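Local coordinates for protein PelD (Pseudomonas aeruginosa, PDB 4EU0) that binds cyclic-di-GMP, largely through its C-terminal GGDEF-like domain, as an effector involved in pellicle formation, probably at the membrane, at residues H181-C186 / L231-A236. Residues are numbered along the deposited sequence; the frame is centred on the assembly and turned at random.
Sequences HGLPAC and LPLTSA. With C2E (9,9'-[(2R,3R,3aS,5S,7aR,9R,10R,10aS,12S,14aR)-3,5,10,12-tetrahydroxy-5,12-dioxidooctahydro-2H,7H-difuro[3,2-d:3',2'-j][1,3,7,9,2,8]tetraoxadiphosphacyclododecine-2,9-diyl]bis(2-amino-1,9-dihydro-6H-purin-6-one)), chain B.
Cys186 and Leu231 form a hydrogen-bonded antiparallel pair between the two central strands of the GGDEF-like domain's sheet, where strand 225-231 gives way to the loop before helix 236-253. Leu231 N reaches Cys186 O at 2.8 Å, nearly straight at 167°, and Cys186 N returns a longer bond to Leu231 O. Both side chains leave the same face of the sheet, CB beside CB, both in contact with Ser239 of that helix. The two methyls of Leu231 have different partners: CD1 lies against Cys186 O, CD2 3.7 Å from N2 of a cyclic-di-GMP guanine.

Beyond this pair the loop turns through Leu233, whose backbone is left-handed helical. Its side chain starts away from 181-186, but the tip comes back and lies alongside Leu183, pointing the same way, with CD2 3.6 Å from Leu183 CD1; Leu183 also touches Ile141, and Leu233 His145, of helix 133-150. Next to them the Pro184 ring lies against the Thr234-Ser235 backbone, CB 3.3 Å from Thr234 O, and Pro184 O accepts Thr234 N from well above the carbonyl plane.

With its backbone held there, Thr234 carries OG1 anti to its own carbonyl carbon (chi1 -66°). The hydroxyl donates to Pro232 O at 2.8 Å, which fixes its proton and leaves OG1 to accept guanine N2 at 3.1 Å.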
# COMPACT_ATOMS: atom_id res chain seq x y z
N HIS A 181 -11.55 2.74 4.22
CA HIS A 181 -11.88 1.33 4.48
C HIS A 181 -11.68 0.91 5.94
O HIS A 181 -11.92 -0.25 6.28
CB HIS A 181 -11.07 0.42 3.54
CG HIS A 181 -11.24 0.76 2.09
ND1 HIS A 181 -12.41 0.53 1.40
CD2 HIS A 181 -10.38 1.33 1.20
CE1 HIS A 181 -12.27 0.94 0.15
NE2 HIS A 181 -11.05 1.42 0.00
N GLY A 182 -11.26 1.84 6.78
CA GLY A 182 -11.06 1.57 8.21
C GLY A 182 -9.98 0.54 8.48
O GLY A 182 -10.00 -0.12 9.52
N LEU A 183 -9.04 0.39 7.54
CA LEU A 183 -7.98 -0.61 7.67
C LEU A 183 -6.87 -0.09 8.58
O LEU A 183 -6.51 1.08 8.50
CB LEU A 183 -7.40 -1.00 6.31
CG LEU A 183 -8.38 -1.68 5.35
CD1 LEU A 183 -7.63 -2.11 4.10
CD2 LEU A 183 -9.08 -2.87 5.99
N PRO A 184 -6.33 -0.97 9.46
CA PRO A 184 -5.31 -0.54 10.40
C PRO A 184 -3.90 -0.48 9.82
O PRO A 184 -3.55 -1.25 8.92
CB PRO A 184 -5.39 -1.60 11.51
CG PRO A 184 -5.82 -2.84 10.79
CD PRO A 184 -6.74 -2.38 9.68
N ALA A 185 -3.11 0.46 10.33
CA ALA A 185 -1.68 0.51 10.07
C ALA A 185 -1.02 1.23 11.23
O ALA A 185 -1.69 1.95 11.97
CB ALA A 185 -1.38 1.24 8.76
N CYS A 186 0.29 1.03 11.39
CA CYS A 186 1.03 1.65 12.48
C CYS A 186 2.29 2.29 11.95
O CYS A 186 2.97 1.71 11.10
CB CYS A 186 1.43 0.58 13.51
SG CYS A 186 1.94 1.25 15.09
N LEU A 231 4.05 0.08 9.10
CA LEU A 231 3.52 -1.26 9.05
C LEU A 231 2.13 -1.24 8.41
O LEU A 231 1.13 -1.08 9.11
CB LEU A 231 3.39 -1.82 10.48
CG LEU A 231 4.67 -2.06 11.30
CD1 LEU A 231 5.35 -0.75 11.70
CD2 LEU A 231 4.26 -2.85 12.54
N PRO A 232 2.07 -1.38 7.07
CA PRO A 232 0.77 -1.33 6.40
C PRO A 232 -0.09 -2.54 6.71
O PRO A 232 0.44 -3.61 7.02
CB PRO A 232 1.14 -1.34 4.91
CG PRO A 232 2.59 -0.90 4.86
CD PRO A 232 3.16 -1.54 6.10
N LEU A 233 -1.41 -2.36 6.63
CA LEU A 233 -2.35 -3.47 6.76
C LEU A 233 -2.05 -4.35 7.97
O LEU A 233 -2.04 -5.56 7.88
CB LEU A 233 -2.36 -4.31 5.47
CG LEU A 233 -2.67 -3.54 4.19
CD1 LEU A 233 -2.43 -4.40 2.96
CD2 LEU A 233 -4.11 -3.06 4.20
N THR A 234 -1.82 -3.71 9.11
CA THR A 234 -1.40 -4.39 10.32
C THR A 234 -2.24 -3.93 11.50
O THR A 234 -2.32 -2.73 11.76
CB THR A 234 0.09 -4.11 10.58
OG1 THR A 234 0.85 -4.71 9.53
CG2 THR A 234 0.55 -4.69 11.93
N SER A 235 -2.88 -4.89 12.17
CA SER A 235 -3.74 -4.64 13.33
C SER A 235 -2.94 -4.16 14.53
O SER A 235 -1.72 -4.25 14.53
CB SER A 235 -4.51 -5.91 13.73
OG SER A 235 -3.66 -6.91 14.26
N ALA A 236 -3.64 -3.68 15.56
CA ALA A 236 -2.99 -3.31 16.81
C ALA A 236 -2.26 -4.51 17.44
O ALA A 236 -1.15 -4.36 17.95
CB ALA A 236 -3.98 -2.71 17.79
P1 C2E B . 6.22 -13.67 14.71
O2P C2E B . 6.37 -13.98 16.18
O1P C2E B . 7.45 -13.32 13.90
O5' C2E B . 5.14 -12.51 14.51
C5' C2E B . 3.89 -12.52 15.19
C4' C2E B . 2.96 -11.44 14.63
O4' C2E B . 3.45 -10.14 14.99
C3' C2E B . 2.82 -11.42 13.11
O3' C2E B . 1.79 -12.27 12.59
C2' C2E B . 2.49 -9.98 12.84
O2' C2E B . 1.11 -9.76 13.14
C1' C2E B . 3.31 -9.25 13.88
N9 C2E B . 4.66 -8.91 13.34
C8 C2E B . 5.83 -9.45 13.73
N7 C2E B . 6.87 -8.91 13.04
C5 C2E B . 6.34 -8.00 12.21
C6 C2E B . 6.86 -7.07 11.19
O6 C2E B . 8.19 -7.01 10.96
N1 C2E B . 5.98 -6.29 10.52
C2 C2E B . 4.64 -6.34 10.73
N2 C2E B . 3.85 -5.52 10.00
N3 C2E B . 4.09 -7.18 11.66
C4 C2E B . 4.88 -8.01 12.40
P11 C2E B . 1.91 -12.85 11.10
O21 C2E B . 0.63 -13.60 10.75
O11 C2E B . 2.42 -11.81 10.13
O5A C2E B . 3.05 -13.97 11.27
C5A C2E B . 2.88 -15.04 12.20
C4A C2E B . 4.16 -15.85 12.25
O4A C2E B . 4.50 -16.30 10.94
C3A C2E B . 5.35 -15.01 12.67
O3A C2E B . 5.49 -14.95 14.07
C2A C2E B . 6.52 -15.70 12.02
O2A C2E B . 6.91 -16.84 12.79
C1A C2E B . 5.91 -16.15 10.71
N91 C2E B . 6.17 -15.13 9.66
C81 C2E B . 5.29 -14.26 9.13
N71 C2E B . 5.87 -13.49 8.17
C51 C2E B . 7.16 -13.87 8.09
C61 C2E B . 8.35 -13.48 7.28
O61 C2E B . 8.28 -12.50 6.35
N11 C2E B . 9.51 -14.13 7.51
C21 C2E B . 9.62 -15.12 8.43
N21 C2E B . 10.82 -15.73 8.60
N31 C2E B . 8.57 -15.53 9.19
C41 C2E B . 7.35 -14.95 9.07